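Side-chain contacts in NAD-dependent epimerase/dehydratase (Methanobrevibacter ruminantium, PDB 6DNT), which probably catalyses NAD-dependent C4 epimerisation of UDP-N-acetylglucosamine and here also holds UDP-N-acetylmuramic acid in its sugar-nucleotide pocket: residues 121-124 with 125-129; 136-139 with 140-143; 185-188 with 189-193; 314-318 with 319-323; 333-336 with 337-341. One frame throughout, in Å; residues are numbered along the deposited sequence.

Contact 1: residues 121-124 with 125-129; sequences EPLR and YNQNN. With NAD (nicotinamide-adenine-dinucleotide), chain B.
Asn128 and Arg124 meet one helical turn apart, and their hydrogen bonds carry the contact. The carbonyl oxygen Arg124 O is gripped twice by the same residue: Asn128 N donates to it in the ordinary helical way, while Asn128 ND2 comes to Arg124 O at 2.9 Å from the opposite face of the carbonyl plane, in a nearly straight bond (168°). With the amide nitrogen so committed, Asn128 OD1 faces the cofactor and accepts from N6A of NAD at 2.8 Å. The case illustrates how a backbone carbonyl can fix the flip of an amide that reads an adenine amino group.

This is the first turn of helix 122-142 in a Rossmann-type fold, with Glu121 at the N-cap position. Glu121 and Arg124 form a salt bridge within the turn, Arg124 gripping the carboxylate side-on, NH2 to Glu121 OE1 and NE to Glu121 OE2, each pair 3.1 Å apart. OE1 is met on the syn side, OE2 from above the carboxylate plane. A bend at chi3 (75°) brings the guanidinium to this grip.

Van der Waals contacts involve Tyr125, whose CD1 comes close to Glu121 O at 3.2 Å. Arg124 NH2 lies 4.1 Å from Tyr125 CE1, the guanidinium and ring planes 79° apart. Beyond the turn, the amide of Asn126 is bonded to Tyr187 and Asp131 of the second subunit.

Contact 2: residues 136-139 with 140-143; sequences LFIA and CKNN
A chi1 of -73° sets CG of Asn143 beside its own backbone N, and chi2 then swings the amide back toward Ala139, bringing Asn143 ND2 to 2.8 Å from Ala139 O. Lys141 is folded differently: its CG sits between backbone N and carbonyl carbon (chi1 67°), and a second bend at chi2 draws the chain over the last turn, with CG 3.4 Å from Ile138 O. From there the extended remainder carries Lys141 NZ to Asn142 OD1, 2.9 Å away. Beside it, Asn142 and Ile138 run side by side, and Asn142 ND2 lies 3.5 Å from Ile138 CG2. On the inner side Cys140 SG packs on Leu136 CG at 4.3 Å.

These groups close helix 122-142, Asn143 being the first residue to leave helical geometry. Ala139 O receives both Asn143 N (3.1 Å) and Asn143 ND2, which come from opposite faces of its plane. Both asparagine amides also donate to Glu97, Asn142 to its carboxylate and Asn143 to its backbone O, while Lys141 makes a cation-pi contact with Tyr195. With an alanine here instead of Lys141, Asn142 OD1 would probably be left without its ammonium mate and the Tyr195 ring without its cation.

The amide donors of Asn143 thus satisfy a carbonyl at the helix end, the ammonium of Lys141 the side-chain oxygen of Asn142, and its charge would probably ease the negative end of the helix dipole.

Contact 3: residues 185-188 with 189-193; sequences ELYL and KSFHE
Tyr187 and Phe191 run alongside each other in the same direction, one turn apart, and their rings meet obliquely at Tyr187 CD1 and Phe191 CE1, 4.1 Å from each other. The hydroxyl of Ser190 sits at the edge of both rings: it is near the plane of Tyr187, 3.9 Å from CD1, and in the plane of Phe191. Phe191 also packs edge-to-face with the ring of Tyr195, and the imidazole of His192 has Glu193 OE2 at its edge.

At the base of the pair, Tyr187 O takes two donors. Phe191 N makes the usual helical bond, whereas Ser190 OG, 2.8 Å from Tyr187 O, comes in from the side at a C=O...O angle of 117°. Ser190 can do this because chi1 of 78° tucks OG between its backbone N and carbonyl carbon. Phe191 CD1 presses on the same oxygen, Tyr187 O, at 3.3 Å.

The turn belongs to helix 176-195, whose earlier residues Tyr177 and Lys181 bind NAD and have the spacing of the YxxxK signature of short-chain dehydrogenase/reductase folds. The helix packs against helix 122-142 and, as in related epimerases, against the partner subunit: Tyr187 OH is bonded to Asn126 and Gln180 of the second subunit, and Leu186 touches Leu186 of the second subunit.

Further along, Lys189 bends at chi2 to form a salt bridge with Glu193, Lys189 NZ lying 2.8 Å from Glu193 OE2 and above the carboxylate plane. His192 ND1 is bonded to Leu197 O.

Contact 4: residues 314-318 with 319-323; sequences SNLDK and ISFKP
Leu316 fills the apolar centre, meeting Phe321 as the apolar pair of a Schellman motif that ends a 3-10 segment. CD2 of Leu316 touches Phe321 CD2 at 3.9 Å, lying in the plane of the ring at its edge. Leu316 CD1 also rests on Pro323 CD, beyond the motif, at 3.8 Å. Pro323 folds back over one face of the same ring, with its N 4.0 Å above the ring centre. A looser contact joins Leu316 CD2 to Ile319 CD1 at 4.3 Å. The side chains continue into the body of the protein, where Phe321 meets Leu259 of helix 250-262, and Leu316 and Ile319 both reach Ile269 of strand 267-271.

Around this centre runs the backbone signature of the motif. Phe321 N reaches back five residues to Leu316 O at 3.1 Å in a nearly straight bond, enclosing the bond from Ser320 N to Asp317 O, which spans only three residues. Leu316 O also accepts from Ile319 N, from the opposite face of its plane. Ser320 allows the reversal by adopting left-handed backbone angles (phi 50°, psi 43°), which turn the chain out of the helical path.

The outermost layer is polar. Lys318, bent at chi2 and chi4, curls back along the segment to Asn315, whose ND2 is bonded to Glu167. Lys318 NZ donates to Asn315 OD1 at 2.9 Å, tilted out of the amide carbonyl plane.

Contact 5: residues 333-336 with 337-341; sequences RETV and KWFIS
Thr335 and Phe339 make the tight part of this contact, lying side by side on the inner face of helix 328-341. The methyl Thr335 CG2 sits in the plane of the phenyl ring at its edge, 3.7 Å from Phe339 CE2. It is put there by chi1 of -56°, which leaves CG2 opposite the backbone N and sends OG1 to the carbonyl of Gln331 instead. Over the centre of one phenyl face stands the indole of Trp338, its CE3 3.7 Å above the plane, and Phe339 CD2 presses on Thr335 O at 3.2 Å. If Phe339 were replaced by an alanine, the gap opened would probably leave the Thr335 methyl and the edge of the Trp338 indole without their apolar partner.

Toward the solvent side, Val336 CG1 still meets Ile340 CD1 at 3.7 Å, though Ile340 is exposed. There the root of Lys337 is close, its CG 3.3 Å from Arg333 O, but the extended chain beyond leads off, and Lys337 NZ stays 6.8 Å from Arg333 NH1, a like charge; Arg333 turns instead to a salt bridge with Glu329. Glu334 is likewise engaged outside, with Lys251 and Tyr249.

The amphipathic division matches the surroundings: Thr335 and Val336 pack on Ile226, and Phe339 and Ile340 on Leu230, of helix 221-230, while Val336 also touches Val289 of helix 279-289.

Overall arrangement
Contacts 1 to 5 follow one another along the chain without overlap. Contacts 1 and 2 mark the two ends of helix 122-142, their centres 21 Å apart, the first beside the adenine of NAD. Contact 3 lies on the adjacent helix 176-195 and touches contact 2, where Leu188 and Phe191 pack on Phe137, the centres of contacts 2 and 3 being 12 Å apart; contacts 1, 2 and 3 all meet the second subunit. The helix pair thus serves the dimer interface and contributes part of the NAD site. Contact 4 ends a 3-10 segment against strand 267-271. Contact 5, on the last helix, lies across the chain's centre from contacts 1 to 3, and contact 4 across it from contact 1.

Contact 1: residues 121-124 with 125-129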
# COMPACT_ATOMS: atom_id res chain seq x y z
N GLU A 121 2.29 -10.47 -13.96
CA GLU A 121 1.56 -11.32 -13.03
C GLU A 121 1.23 -10.59 -11.71
O GLU A 121 1.73 -10.97 -10.64
CB GLU A 121 2.38 -12.58 -12.72
CG GLU A 121 2.57 -13.54 -13.89
CD GLU A 121 3.30 -14.78 -13.42
OE1 GLU A 121 4.54 -14.76 -13.30
OE2 GLU A 121 2.63 -15.78 -13.08
N PRO A 122 0.38 -9.57 -11.79
CA PRO A 122 0.18 -8.76 -10.58
C PRO A 122 -0.45 -9.52 -9.41
O PRO A 122 -0.04 -9.29 -8.28
CB PRO A 122 -0.71 -7.61 -11.06
CG PRO A 122 -1.32 -8.07 -12.37
CD PRO A 122 -0.25 -8.94 -12.97
N LEU A 123 -1.37 -10.44 -9.67
CA LEU A 123 -2.01 -11.16 -8.57
C LEU A 123 -1.02 -12.09 -7.88
O LEU A 123 -0.95 -12.11 -6.65
CB LEU A 123 -3.23 -11.94 -9.04
CG LEU A 123 -4.03 -12.59 -7.90
CD1 LEU A 123 -4.62 -11.52 -6.99
CD2 LEU A 123 -5.12 -13.53 -8.41
N ARG A 124 -0.24 -12.85 -8.65
CA ARG A 124 0.76 -13.73 -8.04
C ARG A 124 1.81 -12.96 -7.23
O ARG A 124 2.19 -13.37 -6.14
CB ARG A 124 1.46 -14.60 -9.09
CG ARG A 124 2.24 -15.74 -8.44
CD ARG A 124 2.62 -16.81 -9.45
NE ARG A 124 3.73 -16.31 -10.25
CZ ARG A 124 5.02 -16.44 -9.96
NH1 ARG A 124 5.43 -17.07 -8.87
NH2 ARG A 124 5.92 -15.96 -10.80
N TYR A 125 2.23 -11.82 -7.76
CA TYR A 125 3.14 -10.94 -7.04
C TYR A 125 2.50 -10.36 -5.77
O TYR A 125 3.16 -10.24 -4.74
CB TYR A 125 3.70 -9.85 -7.96
CG TYR A 125 4.89 -10.35 -8.78
CD1 TYR A 125 4.76 -11.41 -9.67
CD2 TYR A 125 6.14 -9.76 -8.65
CE1 TYR A 125 5.86 -11.87 -10.40
CE2 TYR A 125 7.23 -10.23 -9.36
CZ TYR A 125 7.07 -11.28 -10.23
OH TYR A 125 8.15 -11.76 -10.95
N ASN A 126 1.21 -10.04 -5.83
CA ASN A 126 0.48 -9.57 -4.64
C ASN A 126 0.47 -10.63 -3.51
O ASN A 126 0.67 -10.32 -2.34
CB ASN A 126 -0.96 -9.22 -5.03
CG ASN A 126 -1.74 -8.62 -3.87
OD1 ASN A 126 -1.48 -7.52 -3.45
ND2 ASN A 126 -2.69 -9.38 -3.34
N GLN A 127 0.23 -11.88 -3.89
CA GLN A 127 0.24 -12.98 -2.93
C GLN A 127 1.60 -13.11 -2.24
O GLN A 127 1.66 -13.24 -1.01
CB GLN A 127 -0.19 -14.28 -3.63
CG GLN A 127 -1.66 -14.23 -4.03
CD GLN A 127 -2.08 -15.25 -5.08
OE1 GLN A 127 -3.27 -15.43 -5.34
NE2 GLN A 127 -1.11 -15.89 -5.70
N ASN A 128 2.68 -13.02 -3.01
CA ASN A 128 4.03 -13.18 -2.45
C ASN A 128 4.57 -11.95 -1.73
O ASN A 128 5.37 -12.08 -0.79
CB ASN A 128 5.00 -13.60 -3.56
CG ASN A 128 4.82 -15.05 -3.94
OD1 ASN A 128 5.44 -15.92 -3.34
ND2 ASN A 128 3.92 -15.33 -4.88
N ASN A 129 4.16 -10.78 -2.18
CA ASN A 129 4.78 -9.54 -1.72
C ASN A 129 3.97 -8.78 -0.70
O ASN A 129 4.57 -8.12 0.14
CB ASN A 129 5.14 -8.66 -2.90
CG ASN A 129 6.20 -9.29 -3.80
OD1 ASN A 129 6.85 -10.26 -3.42
ND2 ASN A 129 6.38 -8.73 -4.99
PA NAD B . 16.27 -13.04 -4.58
O1A NAD B . 17.68 -13.50 -4.78
O2A NAD B . 15.23 -13.51 -5.53
O5B NAD B . 15.88 -13.45 -3.07
C5B NAD B . 14.52 -13.67 -2.69
C4B NAD B . 14.51 -14.99 -1.93
O4B NAD B . 13.19 -15.20 -1.43
C3B NAD B . 14.83 -16.18 -2.82
O3B NAD B . 15.82 -16.98 -2.18
C2B NAD B . 13.51 -16.91 -3.02
O2B NAD B . 13.60 -18.33 -3.18
C1B NAD B . 12.75 -16.52 -1.76
N9A NAD B . 11.29 -16.42 -1.88
C8A NAD B . 10.58 -15.72 -2.80
N7A NAD B . 9.25 -15.81 -2.55
C5A NAD B . 9.11 -16.55 -1.42
C6A NAD B . 7.99 -17.03 -0.60
N6A NAD B . 6.73 -16.71 -0.94
N1A NAD B . 8.29 -17.79 0.50
C2A NAD B . 9.55 -18.10 0.84
N3A NAD B . 10.63 -17.70 0.13
C4A NAD B . 10.45 -16.94 -0.98
O3 NAD B . 16.22 -11.43 -4.52
PN NAD B . 17.22 -10.41 -3.83
O1N NAD B . 18.11 -11.08 -2.82
O2N NAD B . 17.84 -9.55 -4.90
O5D NAD B . 16.15 -9.49 -3.08
C5D NAD B . 15.99 -9.61 -1.66
C4D NAD B . 15.03 -8.50 -1.21
O4D NAD B . 15.62 -7.23 -1.50
C3D NAD B . 13.68 -8.55 -1.91
O3D NAD B . 12.63 -8.17 -1.00
C2D NAD B . 13.83 -7.51 -3.00
O2D NAD B . 12.57 -7.01 -3.43
C1D NAD B . 14.70 -6.48 -2.31
N1N NAD B . 15.45 -5.60 -3.21
C2N NAD B . 16.44 -6.06 -3.98
C3N NAD B . 17.16 -5.21 -4.82
C7N NAD B . 18.28 -5.67 -5.72
O7N NAD B . 18.85 -4.84 -6.41
N7N NAD B . 18.62 -6.95 -5.80
C4N NAD B . 16.82 -3.85 -4.81
C5N NAD B . 15.78 -3.39 -4.01
C6N NAD B . 15.10 -4.29 -3.22

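Contact 2: residues 136-139 with 140-143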
# COMPACT_ATOMS: atom_id res chain seq x y z
N LEU A 136 3.50 -12.61 7.84
CA LEU A 136 4.71 -12.55 8.64
C LEU A 136 4.62 -11.48 9.72
O LEU A 136 4.96 -11.72 10.89
CB LEU A 136 5.94 -12.33 7.75
CG LEU A 136 7.31 -12.23 8.44
CD1 LEU A 136 7.73 -13.57 9.01
CD2 LEU A 136 8.34 -11.69 7.44
N PHE A 137 4.14 -10.29 9.35
CA PHE A 137 4.06 -9.18 10.28
C PHE A 137 3.06 -9.48 11.42
O PHE A 137 3.29 -9.06 12.56
CB PHE A 137 3.68 -7.87 9.59
CG PHE A 137 4.63 -7.43 8.49
CD1 PHE A 137 5.94 -7.89 8.39
CD2 PHE A 137 4.17 -6.51 7.53
CE1 PHE A 137 6.75 -7.46 7.35
CE2 PHE A 137 4.99 -6.07 6.52
CZ PHE A 137 6.28 -6.54 6.43
N ILE A 138 1.99 -10.21 11.10
CA ILE A 138 1.02 -10.63 12.13
C ILE A 138 1.71 -11.57 13.13
O ILE A 138 1.61 -11.39 14.35
CB ILE A 138 -0.22 -11.30 11.50
CG1 ILE A 138 -1.05 -10.24 10.74
CG2 ILE A 138 -1.07 -11.98 12.56
CD1 ILE A 138 -2.05 -10.84 9.76
N ALA A 139 2.43 -12.55 12.61
CA ALA A 139 3.21 -13.44 13.47
C ALA A 139 4.29 -12.69 14.26
O ALA A 139 4.59 -13.08 15.38
CB ALA A 139 3.81 -14.57 12.66
N CYS A 140 4.89 -11.64 13.69
CA CYS A 140 5.87 -10.83 14.41
C CYS A 140 5.24 -10.16 15.63
O CYS A 140 5.78 -10.26 16.74
CB CYS A 140 6.49 -9.74 13.53
SG CYS A 140 7.63 -10.35 12.27
N LYS A 141 4.11 -9.49 15.43
CA LYS A 141 3.50 -8.76 16.54
C LYS A 141 2.91 -9.72 17.57
O LYS A 141 3.00 -9.44 18.77
CB LYS A 141 2.51 -7.67 16.07
CG LYS A 141 1.24 -8.12 15.38
CD LYS A 141 0.11 -8.40 16.36
CE LYS A 141 -1.18 -8.72 15.62
NZ LYS A 141 -2.27 -9.13 16.55
N ASN A 142 2.39 -10.85 17.13
CA ASN A 142 1.85 -11.85 18.08
C ASN A 142 2.94 -12.48 18.93
O ASN A 142 2.68 -12.88 20.06
CB ASN A 142 1.07 -12.95 17.38
CG ASN A 142 -0.28 -12.47 16.86
OD1 ASN A 142 -0.86 -11.51 17.36
ND2 ASN A 142 -0.78 -13.17 15.87
N ASN A 143 4.16 -12.55 18.40
CA ASN A 143 5.29 -13.10 19.14
C ASN A 143 6.19 -12.07 19.83
O ASN A 143 7.23 -12.45 20.35
CB ASN A 143 6.12 -14.01 18.23
CG ASN A 143 5.42 -15.31 17.95
OD1 ASN A 143 5.31 -16.18 18.82
ND2 ASN A 143 4.99 -15.49 16.71

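Contact 3: residues 185-188 with 189-193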
# COMPACT_ATOMS: atom_id res chain seq x y z
N GLU A 185 5.48 -1.15 3.46
CA GLU A 185 5.95 -0.07 4.33
C GLU A 185 4.78 0.53 5.12
O GLU A 185 4.90 0.85 6.32
CB GLU A 185 6.60 1.05 3.52
CG GLU A 185 7.94 0.71 2.89
CD GLU A 185 8.61 1.95 2.29
OE1 GLU A 185 8.22 3.09 2.67
OE2 GLU A 185 9.53 1.80 1.46
N LEU A 186 3.65 0.70 4.44
CA LEU A 186 2.45 1.26 5.07
C LEU A 186 1.90 0.31 6.12
O LEU A 186 1.46 0.74 7.17
CB LEU A 186 1.37 1.56 4.03
CG LEU A 186 1.76 2.67 3.06
CD1 LEU A 186 0.82 2.69 1.86
CD2 LEU A 186 1.83 4.02 3.75
N TYR A 187 1.89 -0.98 5.82
CA TYR A 187 1.46 -1.94 6.84
C TYR A 187 2.36 -1.87 8.07
O TYR A 187 1.86 -1.92 9.21
CB TYR A 187 1.42 -3.36 6.30
CG TYR A 187 0.07 -3.83 5.82
CD1 TYR A 187 -1.08 -3.66 6.59
CD2 TYR A 187 -0.04 -4.53 4.63
CE1 TYR A 187 -2.30 -4.14 6.17
CE2 TYR A 187 -1.26 -5.03 4.20
CZ TYR A 187 -2.39 -4.82 4.99
OH TYR A 187 -3.61 -5.33 4.62
N LEU A 188 3.68 -1.76 7.86
CA LEU A 188 4.60 -1.70 9.00
C LEU A 188 4.31 -0.47 9.87
O LEU A 188 4.25 -0.58 11.09
CB LEU A 188 6.05 -1.73 8.56
CG LEU A 188 6.51 -3.12 8.11
CD1 LEU A 188 7.83 -3.04 7.33
CD2 LEU A 188 6.64 -4.09 9.27
N LYS A 189 4.10 0.67 9.23
CA LYS A 189 3.71 1.88 9.96
C LYS A 189 2.43 1.61 10.78
O LYS A 189 2.38 1.89 11.99
CB LYS A 189 3.54 3.06 9.00
CG LYS A 189 2.92 4.32 9.60
CD LYS A 189 3.70 4.85 10.79
CE LYS A 189 3.02 6.10 11.35
NZ LYS A 189 3.87 6.73 12.39
N SER A 190 1.43 1.01 10.15
CA SER A 190 0.17 0.75 10.84
C SER A 190 0.32 -0.26 11.97
O SER A 190 -0.39 -0.17 12.98
CB SER A 190 -0.92 0.31 9.86
OG SER A 190 -0.80 -1.05 9.47
N PHE A 191 1.22 -1.22 11.81
CA PHE A 191 1.48 -2.22 12.87
C PHE A 191 2.25 -1.61 14.04
O PHE A 191 2.05 -2.02 15.18
CB PHE A 191 2.18 -3.45 12.30
CG PHE A 191 1.25 -4.50 11.75
CD1 PHE A 191 0.20 -4.16 10.91
CD2 PHE A 191 1.42 -5.84 12.08
CE1 PHE A 191 -0.66 -5.13 10.41
CE2 PHE A 191 0.56 -6.81 11.60
CZ PHE A 191 -0.48 -6.45 10.75
N HIS A 192 3.12 -0.63 13.76
CA HIS A 192 3.77 0.12 14.83
C HIS A 192 2.73 0.87 15.65
O HIS A 192 2.73 0.79 16.88
CB HIS A 192 4.83 1.06 14.27
CG HIS A 192 5.53 1.85 15.32
ND1 HIS A 192 6.52 1.32 16.12
CD2 HIS A 192 5.37 3.13 15.72
CE1 HIS A 192 6.94 2.25 16.97
NE2 HIS A 192 6.26 3.35 16.74
N GLU A 193 1.81 1.54 14.98
CA GLU A 193 0.79 2.32 15.68
C GLU A 193 -0.21 1.42 16.39
O GLU A 193 -0.60 1.74 17.52
CB GLU A 193 0.05 3.28 14.73
CG GLU A 193 0.94 4.30 14.03
CD GLU A 193 1.82 5.10 14.98
OE1 GLU A 193 1.34 5.48 16.06
OE2 GLU A 193 3.00 5.36 14.65

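Contact 4: residues 314-318 with 319-323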
# COMPACT_ATOMS: atom_id res chain seq x y z
N SER A 314 21.43 10.84 4.05
CA SER A 314 21.56 11.51 5.35
C SER A 314 21.06 10.65 6.52
O SER A 314 21.72 10.54 7.55
CB SER A 314 20.80 12.84 5.35
OG SER A 314 21.35 13.71 4.38
N ASN A 315 19.90 10.02 6.33
CA ASN A 315 19.28 9.25 7.41
C ASN A 315 19.95 7.91 7.72
O ASN A 315 19.55 7.25 8.67
CB ASN A 315 17.77 9.14 7.18
CG ASN A 315 17.07 10.48 7.40
OD1 ASN A 315 17.36 11.17 8.38
ND2 ASN A 315 16.20 10.86 6.50
N LEU A 316 21.00 7.53 6.99
CA LEU A 316 21.86 6.43 7.44
C LEU A 316 22.50 6.67 8.81
O LEU A 316 22.87 5.72 9.51
CB LEU A 316 22.93 6.08 6.41
CG LEU A 316 22.47 5.36 5.14
CD1 LEU A 316 23.64 5.15 4.20
CD2 LEU A 316 21.85 4.01 5.46
N ASP A 317 22.62 7.94 9.20
CA ASP A 317 23.05 8.32 10.54
C ASP A 317 22.14 7.73 11.62
O ASP A 317 22.62 7.42 12.72
CB ASP A 317 23.09 9.85 10.72
CG ASP A 317 24.00 10.55 9.71
OD1 ASP A 317 24.79 9.87 9.03
OD2 ASP A 317 23.90 11.79 9.59
N LYS A 318 20.86 7.53 11.31
CA LYS A 318 19.90 6.93 12.25
C LYS A 318 20.25 5.51 12.67
O LYS A 318 19.83 5.09 13.74
CB LYS A 318 18.47 6.92 11.68
CG LYS A 318 17.87 8.29 11.35
CD LYS A 318 17.72 9.15 12.59
CE LYS A 318 16.82 10.35 12.33
NZ LYS A 318 17.40 11.27 11.32
N ILE A 319 20.98 4.78 11.84
CA ILE A 319 21.45 3.43 12.19
C ILE A 319 22.97 3.36 12.33
O ILE A 319 23.55 2.28 12.33
CB ILE A 319 20.91 2.37 11.19
CG1 ILE A 319 21.32 2.68 9.75
CG2 ILE A 319 19.39 2.30 11.28
CD1 ILE A 319 21.24 1.48 8.84
N SER A 320 23.61 4.52 12.48
CA SER A 320 25.07 4.63 12.58
C SER A 320 25.82 3.88 11.48
O SER A 320 26.83 3.22 11.74
CB SER A 320 25.53 4.16 13.97
OG SER A 320 24.82 4.87 14.98
N PHE A 321 25.34 3.98 10.24
CA PHE A 321 25.98 3.33 9.11
C PHE A 321 26.65 4.33 8.17
O PHE A 321 26.01 5.26 7.69
CB PHE A 321 24.99 2.46 8.35
CG PHE A 321 25.60 1.68 7.21
CD1 PHE A 321 26.80 0.98 7.37
CD2 PHE A 321 24.95 1.62 5.98
CE1 PHE A 321 27.35 0.26 6.32
CE2 PHE A 321 25.51 0.91 4.92
CZ PHE A 321 26.69 0.22 5.10
N LYS A 322 27.95 4.13 7.93
CA LYS A 322 28.71 4.91 6.95
C LYS A 322 29.26 3.91 5.94
O LYS A 322 30.22 3.20 6.23
CB LYS A 322 29.87 5.67 7.63
CG LYS A 322 29.46 6.99 8.29
CD LYS A 322 30.64 7.70 8.97
CE LYS A 322 30.24 9.02 9.61
NZ LYS A 322 31.37 9.71 10.30
N PRO A 323 28.63 3.80 4.76
CA PRO A 323 29.19 2.88 3.77
C PRO A 323 30.53 3.39 3.21
O PRO A 323 30.78 4.59 3.21
CB PRO A 323 28.12 2.83 2.68
CG PRO A 323 27.34 4.08 2.83
CD PRO A 323 27.38 4.43 4.29

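Contact 5: residues 333-336 with 337-341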
# COMPACT_ATOMS: atom_id res chain seq x y z
N ARG A 333 35.87 -6.14 -8.34
CA ARG A 333 36.84 -7.24 -8.46
C ARG A 333 36.35 -8.50 -7.73
O ARG A 333 36.42 -9.60 -8.26
CB ARG A 333 38.24 -6.81 -7.98
CG ARG A 333 38.91 -5.88 -8.98
CD ARG A 333 40.32 -5.46 -8.58
NE ARG A 333 40.84 -4.46 -9.51
CZ ARG A 333 41.27 -4.70 -10.75
NH1 ARG A 333 41.28 -5.93 -11.26
NH2 ARG A 333 41.69 -3.69 -11.51
N GLU A 334 35.81 -8.32 -6.53
CA GLU A 334 35.23 -9.43 -5.77
C GLU A 334 34.04 -10.07 -6.50
O GLU A 334 33.88 -11.28 -6.50
CB GLU A 334 34.81 -8.91 -4.38
CG GLU A 334 34.61 -9.98 -3.33
CD GLU A 334 34.70 -9.42 -1.91
OE1 GLU A 334 35.81 -9.45 -1.34
OE2 GLU A 334 33.68 -8.92 -1.39
N THR A 335 33.22 -9.24 -7.14
CA THR A 335 32.08 -9.71 -7.92
C THR A 335 32.53 -10.51 -9.14
O THR A 335 32.02 -11.60 -9.41
CB THR A 335 31.20 -8.50 -8.34
OG1 THR A 335 30.83 -7.78 -7.16
CG2 THR A 335 29.97 -8.94 -9.10
N VAL A 336 33.51 -9.98 -9.87
CA VAL A 336 34.08 -10.67 -11.03
C VAL A 336 34.66 -12.02 -10.62
O VAL A 336 34.39 -13.04 -11.27
CB VAL A 336 35.15 -9.79 -11.72
CG1 VAL A 336 35.98 -10.61 -12.71
CG2 VAL A 336 34.48 -8.63 -12.44
N LYS A 337 35.43 -12.04 -9.54
CA LYS A 337 36.03 -13.30 -9.07
C LYS A 337 34.96 -14.33 -8.73
O LYS A 337 35.09 -15.51 -9.06
CB LYS A 337 37.00 -13.07 -7.89
CG LYS A 337 38.26 -12.29 -8.28
CD LYS A 337 39.23 -12.03 -7.13
CE LYS A 337 40.23 -10.93 -7.48
NZ LYS A 337 41.15 -10.67 -6.34
N TRP A 338 33.85 -13.88 -8.13
CA TRP A 338 32.73 -14.76 -7.92
C TRP A 338 32.16 -15.34 -9.24
O TRP A 338 32.01 -16.57 -9.37
CB TRP A 338 31.63 -14.09 -7.09
CG TRP A 338 30.65 -15.08 -6.73
CD1 TRP A 338 30.71 -15.94 -5.67
CD2 TRP A 338 29.49 -15.41 -7.46
NE1 TRP A 338 29.63 -16.77 -5.68
CE2 TRP A 338 28.86 -16.47 -6.78
CE3 TRP A 338 28.90 -14.91 -8.63
CZ2 TRP A 338 27.68 -17.04 -7.22
CZ3 TRP A 338 27.72 -15.47 -9.06
CH2 TRP A 338 27.12 -16.54 -8.36
N PHE A 339 31.90 -14.49 -10.24
CA PHE A 339 31.37 -14.97 -11.51
C PHE A 339 32.34 -15.90 -12.23
O PHE A 339 31.91 -16.86 -12.85
CB PHE A 339 30.93 -13.81 -12.43
CG PHE A 339 29.58 -13.26 -12.06
CD1 PHE A 339 28.43 -13.95 -12.40
CD2 PHE A 339 29.46 -12.09 -11.34
CE1 PHE A 339 27.18 -13.47 -12.05
CE2 PHE A 339 28.21 -11.60 -10.98
CZ PHE A 339 27.07 -12.29 -11.34
N ILE A 340 33.63 -15.62 -12.13
CA ILE A 340 34.68 -16.51 -12.67
C ILE A 340 34.60 -17.89 -12.02
O ILE A 340 34.63 -18.91 -12.72
CB ILE A 340 36.09 -15.90 -12.55
CG1 ILE A 340 36.24 -14.74 -13.53
CG2 ILE A 340 37.19 -16.94 -12.82
CD1 ILE A 340 37.49 -13.91 -13.36
N SER A 341 34.45 -17.93 -10.69
CA SER A 341 34.36 -19.20 -9.95
C SER A 341 33.15 -20.06 -10.35
O SER A 341 33.17 -21.28 -10.16
CB SER A 341 34.33 -18.94 -8.43
OG SER A 341 33.06 -18.47 -8.01